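Local coordinates for RagA protein (Porphyromonas gingivalis, PDB 6SLN), which probably imports nutrients across the bacterial outer membrane as a TonB-dependent receptor, a beta-barrel closed by an internal plug domain, at residues 108-113 with 120-125; 244-249 with 262-267; 930-935 with 959-964. All coordinates share one frame; numbering follows the deposited sequence.

Interaction 1 of 3, residues 108-113 with 120-125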
loop_
_atom_site.group_PDB
_atom_site.type_symbol
_atom_site.label_atom_id
_atom_site.label_comp_id
_atom_site.label_asym_id
_atom_site.label_seq_id
_atom_site.Cartn_x
_atom_site.Cartn_y
_atom_site.Cartn_z
ATOM N N GLU A 108 -16.649 -33.458 -21.444
ATOM C CA GLU A 108 -15.546 -33.889 -22.308
ATOM C C GLU A 108 -14.854 -32.709 -22.973
ATOM O O GLU A 108 -13.627 -32.568 -22.906
ATOM C CB GLU A 108 -16.063 -34.843 -23.386
ATOM C CG GLU A 108 -16.221 -36.278 -22.940
ATOM C CD GLU A 108 -17.566 -36.533 -22.281
ATOM O OE1 GLU A 108 -18.081 -37.670 -22.414
ATOM O OE2 GLU A 108 -18.105 -35.601 -21.634
ATOM N N LYS A 109 -15.628 -31.855 -23.637
ATOM C CA LYS A 109 -15.044 -30.717 -24.324
ATOM C C LYS A 109 -14.436 -29.708 -23.363
ATOM O O LYS A 109 -13.718 -28.812 -23.813
ATOM C CB LYS A 109 -16.102 -30.062 -25.209
ATOM C CG LYS A 109 -16.710 -31.021 -26.238
ATOM C CD LYS A 109 -18.078 -31.517 -25.782
ATOM C CE LYS A 109 -19.026 -31.792 -26.954
ATOM N NZ LYS A 109 -20.453 -31.844 -26.492
ATOM N N LEU A 110 -14.681 -29.848 -22.056
ATOM C CA LEU A 110 -14.181 -28.914 -21.057
ATOM C C LEU A 110 -13.016 -29.447 -20.229
ATOM O O LEU A 110 -12.302 -28.646 -19.615
ATOM C CB LEU A 110 -15.315 -28.510 -20.100
ATOM C CG LEU A 110 -16.567 -27.850 -20.696
ATOM C CD1 LEU A 110 -17.731 -27.839 -19.698
ATOM C CD2 LEU A 110 -16.248 -26.437 -21.141
ATOM N N ALA A 111 -12.793 -30.763 -20.218
ATOM C CA ALA A 111 -11.970 -31.430 -19.212
ATOM C C ALA A 111 -10.485 -31.422 -19.558
ATOM O O ALA A 111 -10.105 -31.599 -20.718
ATOM C CB ALA A 111 -12.427 -32.880 -19.036
ATOM N N GLU A 112 -9.656 -31.239 -18.524
ATOM C CA GLU A 112 -8.201 -31.375 -18.572
ATOM C C GLU A 112 -7.582 -30.813 -19.846
ATOM O O GLU A 112 -7.330 -31.557 -20.798
ATOM C CB GLU A 112 -7.793 -32.847 -18.412
ATOM C CG GLU A 112 -8.168 -33.499 -17.074
ATOM C CD GLU A 112 -7.065 -33.393 -16.015
ATOM O OE1 GLU A 112 -7.180 -32.504 -15.140
ATOM O OE2 GLU A 112 -6.088 -34.188 -16.061
ATOM N N LYS A 113 -7.329 -29.509 -19.881
ATOM C CA LYS A 113 -6.762 -28.910 -21.076
ATOM C C LYS A 113 -5.572 -28.044 -20.690
ATOM O O LYS A 113 -5.588 -27.385 -19.648
ATOM C CB LYS A 113 -7.812 -28.084 -21.850
ATOM C CG LYS A 113 -8.945 -28.941 -22.454
ATOM C CD LYS A 113 -9.421 -28.461 -23.825
ATOM C CE LYS A 113 -9.573 -29.622 -24.828
ATOM N NZ LYS A 113 -10.638 -30.609 -24.474
ATOM N N ASP A 120 -11.093 -20.818 -24.759
ATOM C CA ASP A 120 -10.381 -21.334 -25.916
ATOM C C ASP A 120 -10.866 -22.726 -26.303
ATOM O O ASP A 120 -10.886 -23.070 -27.493
ATOM C CB ASP A 120 -8.879 -21.347 -25.627
ATOM C CG ASP A 120 -8.068 -21.777 -26.820
ATOM O OD1 ASP A 120 -7.800 -20.920 -27.696
ATOM O OD2 ASP A 120 -7.711 -22.973 -26.880
ATOM N N ALA A 121 -11.286 -23.525 -25.320
ATOM C CA ALA A 121 -11.750 -24.885 -25.582
ATOM C C ALA A 121 -13.118 -24.931 -26.256
ATOM O O ALA A 121 -13.561 -26.021 -26.630
ATOM C CB ALA A 121 -11.795 -25.682 -24.274
ATOM N N LEU A 122 -13.801 -23.791 -26.401
ATOM C CA LEU A 122 -15.089 -23.742 -27.075
ATOM C C LEU A 122 -14.998 -23.134 -28.462
ATOM O O LEU A 122 -16.004 -23.091 -29.169
ATOM C CB LEU A 122 -16.119 -23.009 -26.200
ATOM C CG LEU A 122 -16.485 -23.997 -25.088
ATOM C CD1 LEU A 122 -15.861 -23.620 -23.752
ATOM C CD2 LEU A 122 -18.002 -24.275 -24.971
ATOM N N GLN A 123 -13.819 -22.679 -28.868
ATOM C CA GLN A 123 -13.613 -22.295 -30.255
ATOM C C GLN A 123 -13.972 -23.447 -31.171
ATOM O O GLN A 123 -13.408 -24.539 -31.057
ATOM C CB GLN A 123 -12.172 -21.878 -30.478
ATOM C CG GLN A 123 -12.013 -21.013 -31.680
ATOM C CD GLN A 123 -10.572 -20.803 -32.046
ATOM O OE1 GLN A 123 -9.790 -21.752 -32.078
ATOM N NE2 GLN A 123 -10.202 -19.556 -32.317
ATOM N N GLY A 124 -14.936 -23.210 -32.057
ATOM C CA GLY A 124 -15.400 -24.220 -32.981
ATOM C C GLY A 124 -16.448 -25.172 -32.455
ATOM O O GLY A 124 -16.846 -26.081 -33.191
ATOM N N GLN A 125 -16.933 -24.990 -31.222
ATOM C CA GLN A 125 -17.807 -25.974 -30.592
ATOM C C GLN A 125 -19.280 -25.572 -30.568
ATOM O O GLN A 125 -20.150 -26.449 -30.467
ATOM C CB GLN A 125 -17.337 -26.246 -29.154
ATOM C CG GLN A 125 -15.944 -26.861 -29.055
ATOM C CD GLN A 125 -15.844 -28.176 -29.793
ATOM O OE1 GLN A 125 -16.637 -29.089 -29.569
ATOM N NE2 GLN A 125 -14.864 -28.280 -30.685
#
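K109 and A121 bring two neighbouring loop passages of the plug together: the K109 backbone O sits 3.7 Å from A121 CB, and the CA atoms of L110 and A121, the nearest pair, are 6.5 Å apart. The two backbones make no bond to each other, and the contact is van der Waals packing in which one backbone carbonyl takes part.

A121 is the meeting point. Besides the K109 carbonyl, its methyl touches the K113 chain, with K113 CD 3.7 Å from A121 CB. K113 bends at each of its last three torsions, and this brings one methylene, CD, against the alanine methyl. A second contact comes from L110, whose CD2 meets CD1 of L122 at 3.9 Å; CB of neither leucine aims straight at the opposite segment, so the branches do the reaching. Further along, Q125 folds back at chi2 (-59°), and its OE1 comes to rest 3.9 Å from K109 CG. This is an amide oxygen against an aliphatic stem, a van der Waals touch, while the K109 amine is carried away from the 120-125 segment. Within 120-125 a short 3-10 turn sets the shape, and Q125 N bonds to L122 O at 2.9 Å.

Both segments belong to the loop between strands 102-106 and 129-132. M183 of plug strand 180-186 lies against both L110 and L122, and F180 of the same strand also packs on L110. From the barrel wall, strand 921-937 meets K113 through N931, and D862 of strand 857-873 touches Q125.

Interaction 2 of 3, residues 244-249 with 262-267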
loop_
_atom_site.group_PDB
_atom_site.type_symbol
_atom_site.label_atom_id
_atom_site.label_comp_id
_atom_site.label_asym_id
_atom_site.label_seq_id
_atom_site.Cartn_x
_atom_site.Cartn_y
_atom_site.Cartn_z
ATOM N N GLU A 244 23.954 -11.443 -45.631
ATOM C CA GLU A 244 23.060 -10.758 -46.555
ATOM C C GLU A 244 22.654 -9.390 -46.025
ATOM O O GLU A 244 22.710 -8.394 -46.759
ATOM C CB GLU A 244 21.838 -11.625 -46.822
ATOM C CG GLU A 244 22.152 -12.821 -47.641
ATOM C CD GLU A 244 20.970 -13.725 -47.807
ATOM O OE1 GLU A 244 20.118 -13.783 -46.884
ATOM O OE2 GLU A 244 20.906 -14.390 -48.860
ATOM N N LEU A 245 22.234 -9.324 -44.754
ATOM C CA LEU A 245 21.867 -8.040 -44.166
ATOM C C LEU A 245 23.031 -7.062 -44.219
ATOM O O LEU A 245 22.863 -5.911 -44.636
ATOM C CB LEU A 245 21.395 -8.215 -42.722
ATOM C CG LEU A 245 21.159 -6.870 -42.028
ATOM C CD1 LEU A 245 20.124 -6.071 -42.820
ATOM C CD2 LEU A 245 20.727 -7.065 -40.601
ATOM N N LEU A 246 24.228 -7.505 -43.805
ATOM C CA LEU A 246 25.376 -6.603 -43.802
ATOM C C LEU A 246 25.698 -6.106 -45.207
ATOM O O LEU A 246 25.965 -4.917 -45.409
ATOM C CB LEU A 246 26.591 -7.283 -43.180
ATOM C CG LEU A 246 27.911 -6.504 -43.271
ATOM C CD1 LEU A 246 27.752 -5.127 -42.666
ATOM C CD2 LEU A 246 29.033 -7.258 -42.562
ATOM N N ASP A 247 25.664 -6.989 -46.196
ATOM C CA ASP A 247 25.898 -6.524 -47.559
ATOM C C ASP A 247 24.823 -5.541 -47.980
ATOM O O ASP A 247 25.115 -4.515 -48.605
ATOM C CB ASP A 247 25.941 -7.701 -48.528
ATOM C CG ASP A 247 26.609 -7.345 -49.829
ATOM O OD1 ASP A 247 27.720 -6.760 -49.785
ATOM O OD2 ASP A 247 26.017 -7.646 -50.892
ATOM N N PHE A 248 23.573 -5.841 -47.630
ATOM C CA PHE A 248 22.446 -4.981 -47.981
ATOM C C PHE A 248 22.637 -3.573 -47.424
ATOM O O PHE A 248 22.598 -2.591 -48.167
ATOM C CB PHE A 248 21.166 -5.637 -47.462
ATOM C CG PHE A 248 19.929 -4.822 -47.633
ATOM C CD1 PHE A 248 19.456 -4.496 -48.892
ATOM C CD2 PHE A 248 19.206 -4.419 -46.527
ATOM C CE1 PHE A 248 18.301 -3.763 -49.041
ATOM C CE2 PHE A 248 18.043 -3.685 -46.672
ATOM C CZ PHE A 248 17.595 -3.357 -47.927
ATOM N N GLN A 249 22.916 -3.462 -46.128
ATOM C CA GLN A 249 23.080 -2.152 -45.512
ATOM C C GLN A 249 24.250 -1.387 -46.112
ATOM O O GLN A 249 24.172 -0.170 -46.293
ATOM C CB GLN A 249 23.275 -2.306 -44.005
ATOM C CG GLN A 249 22.131 -3.004 -43.282
ATOM C CD GLN A 249 22.511 -3.372 -41.865
ATOM O OE1 GLN A 249 23.535 -4.036 -41.637
ATOM N NE2 GLN A 249 21.716 -2.915 -40.895
ATOM N N GLN A 262 34.330 -4.877 -44.801
ATOM C CA GLN A 262 35.327 -4.985 -43.742
ATOM C C GLN A 262 35.300 -3.769 -42.823
ATOM O O GLN A 262 35.394 -3.908 -41.596
ATOM C CB GLN A 262 36.729 -5.165 -44.323
ATOM C CG GLN A 262 37.803 -5.447 -43.239
ATOM C CD GLN A 262 37.554 -6.754 -42.477
ATOM O OE1 GLN A 262 37.855 -7.845 -42.975
ATOM N NE2 GLN A 262 37.004 -6.647 -41.262
ATOM N N LYS A 263 35.181 -2.568 -43.390
ATOM C CA LYS A 263 35.200 -1.370 -42.560
ATOM C C LYS A 263 34.022 -1.346 -41.590
ATOM O O LYS A 263 34.172 -0.935 -40.438
ATOM C CB LYS A 263 35.209 -0.123 -43.440
ATOM C CG LYS A 263 36.543 0.126 -44.094
ATOM C CD LYS A 263 36.556 1.415 -44.907
ATOM C CE LYS A 263 37.981 1.744 -45.350
ATOM N NZ LYS A 263 38.316 3.186 -45.222
ATOM N N VAL A 264 32.847 -1.799 -42.029
ATOM C CA VAL A 264 31.706 -1.851 -41.123
ATOM C C VAL A 264 31.958 -2.869 -40.019
ATOM O O VAL A 264 31.650 -2.621 -38.845
ATOM C CB VAL A 264 30.418 -2.151 -41.912
ATOM C CG1 VAL A 264 29.269 -2.493 -40.999
ATOM C CG2 VAL A 264 30.074 -0.964 -42.725
ATOM N N LYS A 265 32.556 -4.017 -40.368
ATOM C CA LYS A 265 32.879 -5.019 -39.353
ATOM C C LYS A 265 33.885 -4.478 -38.351
ATOM O O LYS A 265 33.723 -4.668 -37.138
ATOM C CB LYS A 265 33.416 -6.292 -39.999
ATOM C CG LYS A 265 32.447 -7.015 -40.899
ATOM C CD LYS A 265 33.152 -8.079 -41.682
ATOM C CE LYS A 265 32.246 -9.235 -42.019
ATOM N NZ LYS A 265 32.918 -10.077 -43.056
ATOM N N ASP A 266 34.926 -3.794 -38.834
ATOM C CA ASP A 266 35.879 -3.179 -37.917
ATOM C C ASP A 266 35.155 -2.249 -36.954
ATOM O O ASP A 266 35.321 -2.347 -35.732
ATOM C CB ASP A 266 36.966 -2.432 -38.690
ATOM C CG ASP A 266 37.906 -3.370 -39.442
ATOM O OD1 ASP A 266 38.049 -4.541 -39.036
ATOM O OD2 ASP A 266 38.509 -2.940 -40.448
ATOM N N MET A 267 34.282 -1.390 -37.484
ATOM C CA MET A 267 33.622 -0.392 -36.648
ATOM C C MET A 267 32.688 -1.043 -35.629
ATOM O O MET A 267 32.702 -0.674 -34.442
ATOM C CB MET A 267 32.879 0.606 -37.534
ATOM C CG MET A 267 32.012 1.589 -36.764
ATOM S SD MET A 267 30.964 2.576 -37.853
ATOM C CE MET A 267 29.681 1.397 -38.269
#
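L246 of helix 242-252 reaches across to V264 and K265 of helix 261-276, and this one leucine carries the whole contact between the two segments. The helix backbones stay well apart, the closest CA atoms being those of L246 and V264 at 8.4 Å, so the space between them is bridged by side chains.

From L246 CB, which points toward the other helix, the chain leaves with CG anti to its own backbone nitrogen (chi1 173°), carrying the branch point outward. From CG the two methyls divide the work. CD1 goes to the valine: it lies 3.5 Å from V264 CG1 and 4.1 Å from V264 CB, the two side chains overlapping as they run in opposing senses. CD2 takes the lysine, with K265 CG and K265 CE each 3.8 Å from L246 CD2. The K265 chain is extended beyond CG and runs nearly perpendicular to the leucine, so it is the lysine's methylenes, not its amine, that face the methyl. L246 and V264 are buried; K265, only partly exposed, flanks the pair and also touches F295.

V261, one turn before K265, adds to the cover over L246 and D247, while M267 packs on the backbone of another protein chain in the assembly. The arrangement is apolar packing between two successive helices, 242-252 and 261-276, that are not antiparallel. They are part of the long excursion between barrel strands 218-230 and 309-322, which in a TonB-dependent receptor would be an extracellular loop.

Interaction 3 of 3, residues 930-935 with 959-964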
loop_
_atom_site.group_PDB
_atom_site.type_symbol
_atom_site.label_atom_id
_atom_site.label_comp_id
_atom_site.label_asym_id
_atom_site.label_seq_id
_atom_site.Cartn_x
_atom_site.Cartn_y
_atom_site.Cartn_z
ATOM N N LYS A 930 -7.711 -28.003 -33.078
ATOM C CA LYS A 930 -7.594 -27.501 -31.711
ATOM C C LYS A 930 -7.220 -28.604 -30.737
ATOM O O LYS A 930 -6.404 -28.393 -29.839
ATOM C CB LYS A 930 -8.895 -26.840 -31.277
ATOM C CG LYS A 930 -9.091 -25.476 -31.856
ATOM C CD LYS A 930 -9.378 -24.477 -30.764
ATOM C CE LYS A 930 -8.095 -23.886 -30.184
ATOM N NZ LYS A 930 -7.536 -22.825 -31.060
ATOM N N ASN A 931 -7.775 -29.790 -30.917
ATOM C CA ASN A 931 -7.577 -30.859 -29.960
ATOM C C ASN A 931 -7.479 -32.172 -30.713
ATOM O O ASN A 931 -8.311 -32.461 -31.577
ATOM C CB ASN A 931 -8.735 -30.885 -28.951
ATOM C CG ASN A 931 -8.607 -31.992 -27.933
ATOM O OD1 ASN A 931 -7.957 -31.826 -26.907
ATOM N ND2 ASN A 931 -9.246 -33.127 -28.203
ATOM N N LEU A 932 -6.445 -32.943 -30.409
ATOM C CA LEU A 932 -6.327 -34.320 -30.864
ATOM C C LEU A 932 -5.940 -35.149 -29.652
ATOM O O LEU A 932 -5.029 -34.773 -28.902
ATOM C CB LEU A 932 -5.302 -34.453 -31.994
ATOM C CG LEU A 932 -5.235 -35.791 -32.737
ATOM C CD1 LEU A 932 -6.491 -36.070 -33.550
ATOM C CD2 LEU A 932 -4.005 -35.797 -33.623
ATOM N N LYS A 933 -6.658 -36.241 -29.419
ATOM C CA LYS A 933 -6.423 -37.017 -28.211
ATOM C C LYS A 933 -6.610 -38.495 -28.503
ATOM O O LYS A 933 -7.678 -38.919 -28.955
ATOM C CB LYS A 933 -7.345 -36.570 -27.071
ATOM C CG LYS A 933 -7.190 -37.378 -25.791
ATOM C CD LYS A 933 -8.301 -37.079 -24.799
ATOM C CE LYS A 933 -7.889 -36.018 -23.800
ATOM N NZ LYS A 933 -8.625 -36.128 -22.496
ATOM N N LEU A 934 -5.559 -39.263 -28.266
ATOM C CA LEU A 934 -5.639 -40.711 -28.218
ATOM C C LEU A 934 -5.790 -41.111 -26.756
ATOM O O LEU A 934 -4.942 -40.767 -25.925
ATOM C CB LEU A 934 -4.392 -41.342 -28.833
ATOM C CG LEU A 934 -4.423 -42.862 -28.792
ATOM C CD1 LEU A 934 -5.414 -43.367 -29.826
ATOM C CD2 LEU A 934 -3.046 -43.427 -29.035
ATOM N N THR A 935 -6.868 -41.818 -26.442
ATOM C CA THR A 935 -7.135 -42.260 -25.085
ATOM C C THR A 935 -7.231 -43.778 -25.047
ATOM O O THR A 935 -7.635 -44.415 -26.027
ATOM C CB THR A 935 -8.419 -41.625 -24.555
ATOM O OG1 THR A 935 -8.330 -40.208 -24.735
ATOM C CG2 THR A 935 -8.615 -41.925 -23.072
ATOM N N ARG A 959 -2.634 -29.904 -28.489
ATOM C CA ARG A 959 -3.474 -28.724 -28.693
ATOM C C ARG A 959 -2.828 -27.841 -29.748
ATOM O O ARG A 959 -1.620 -27.580 -29.681
ATOM C CB ARG A 959 -3.690 -27.906 -27.406
ATOM C CG ARG A 959 -4.622 -26.682 -27.624
ATOM C CD ARG A 959 -4.806 -25.778 -26.370
ATOM N NE ARG A 959 -3.886 -24.649 -26.412
ATOM C CZ ARG A 959 -4.245 -23.404 -26.683
ATOM N NH1 ARG A 959 -5.516 -23.145 -26.910
ATOM N NH2 ARG A 959 -3.342 -22.422 -26.727
ATOM N N ASN A 960 -3.644 -27.374 -30.708
ATOM C CA ASN A 960 -3.177 -26.573 -31.849
ATOM C C ASN A 960 -2.078 -27.292 -32.636
ATOM O O ASN A 960 -1.113 -26.676 -33.096
ATOM C CB ASN A 960 -2.701 -25.191 -31.400
ATOM C CG ASN A 960 -3.838 -24.290 -30.963
ATOM O OD1 ASN A 960 -5.006 -24.552 -31.260
ATOM N ND2 ASN A 960 -3.500 -23.220 -30.248
ATOM N N LEU A 961 -2.233 -28.609 -32.792
ATOM C CA LEU A 961 -1.258 -29.419 -33.519
ATOM C C LEU A 961 -0.987 -28.887 -34.925
ATOM O O LEU A 961 0.158 -28.921 -35.392
ATOM C CB LEU A 961 -1.756 -30.862 -33.590
ATOM C CG LEU A 961 -0.870 -31.921 -34.223
ATOM C CD1 LEU A 961 0.509 -31.922 -33.578
ATOM C CD2 LEU A 961 -1.536 -33.274 -34.066
ATOM N N LEU A 962 -2.025 -28.407 -35.622
ATOM C CA LEU A 962 -1.870 -27.882 -36.973
ATOM C C LEU A 962 -2.719 -26.638 -37.172
ATOM O O LEU A 962 -3.869 -26.580 -36.729
ATOM C CB LEU A 962 -2.274 -28.893 -38.062
ATOM C CG LEU A 962 -1.784 -30.340 -38.050
ATOM C CD1 LEU A 962 -2.782 -31.221 -38.788
ATOM C CD2 LEU A 962 -0.377 -30.480 -38.649
ATOM N N THR A 963 -2.153 -25.664 -37.879
ATOM C CA THR A 963 -2.893 -24.544 -38.429
ATOM C C THR A 963 -2.819 -24.613 -39.950
ATOM O O THR A 963 -1.843 -25.100 -40.520
ATOM C CB THR A 963 -2.348 -23.199 -37.926
ATOM O OG1 THR A 963 -2.077 -23.289 -36.521
ATOM C CG2 THR A 963 -3.369 -22.068 -38.166
ATOM N N VAL A 964 -3.883 -24.158 -40.602
ATOM C CA VAL A 964 -3.950 -24.041 -42.048
ATOM C C VAL A 964 -4.338 -22.599 -42.352
ATOM O O VAL A 964 -5.462 -22.181 -42.052
ATOM C CB VAL A 964 -4.958 -25.015 -42.656
ATOM C CG1 VAL A 964 -5.140 -24.698 -44.093
ATOM C CG2 VAL A 964 -4.487 -26.444 -42.477
#
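K930 O faces a chain that is turning a corner: it takes one hydrogen bond, from N960 N at 3.1 Å and 48° above the carbonyl plane, and a C-H...O contact from R959 CA at 3.2 Å. N960 sits at the turn in a left-handed backbone conformation.

K930 returns the grip with its side chain. Its CB points away from 959-964, but bends along the chain, ending in chi4 of 79°, swing the amine back, and K930 NZ meets N960 OD1 at 3.1 Å, in the carbonyl plane and on a lone pair. Q123 OE1 of the plug is a second acceptor for the same amine.

These are neighbouring antiparallel strands of the TonB-dependent receptor barrel, N931 and R959 forming a non-hydrogen-bonded pair. On the next strand over, D862 faces both K930 and N931, a classic beta bulge.

Over one face of the R959 guanidinium, near its centre, lies N960 ND2, 3.5 Å above the plane. D120 of the plug is modelled as pairing with the arginine, though too close to trust in detail. On the outer side of the wall, L932 CD2 touches L961 CD2 at 3.6 Å, the leucines crossing at a slant beside A861.

Interactions 1 and 3 form one plug-to-wall junction, their centres 12 Å apart. Q123 OE1 is 2.7 Å from K930 NZ, a probable hydrogen bond, and K113 CE packs 3.4 Å from N931 OD1. D120 and R959 form a salt bridge whose modelled length is too short to be taken literally. D120 and Q123 of the plug thus probably meet the wall through K930 and R959. Interaction 2 stands apart, its centre 51 Å from interaction 1 and 44 Å from interaction 3, with nearest atoms about 34 and 26 Å away. None of the three contributes a residue to the phospholipid pocket, which includes F501, H523 and Y525.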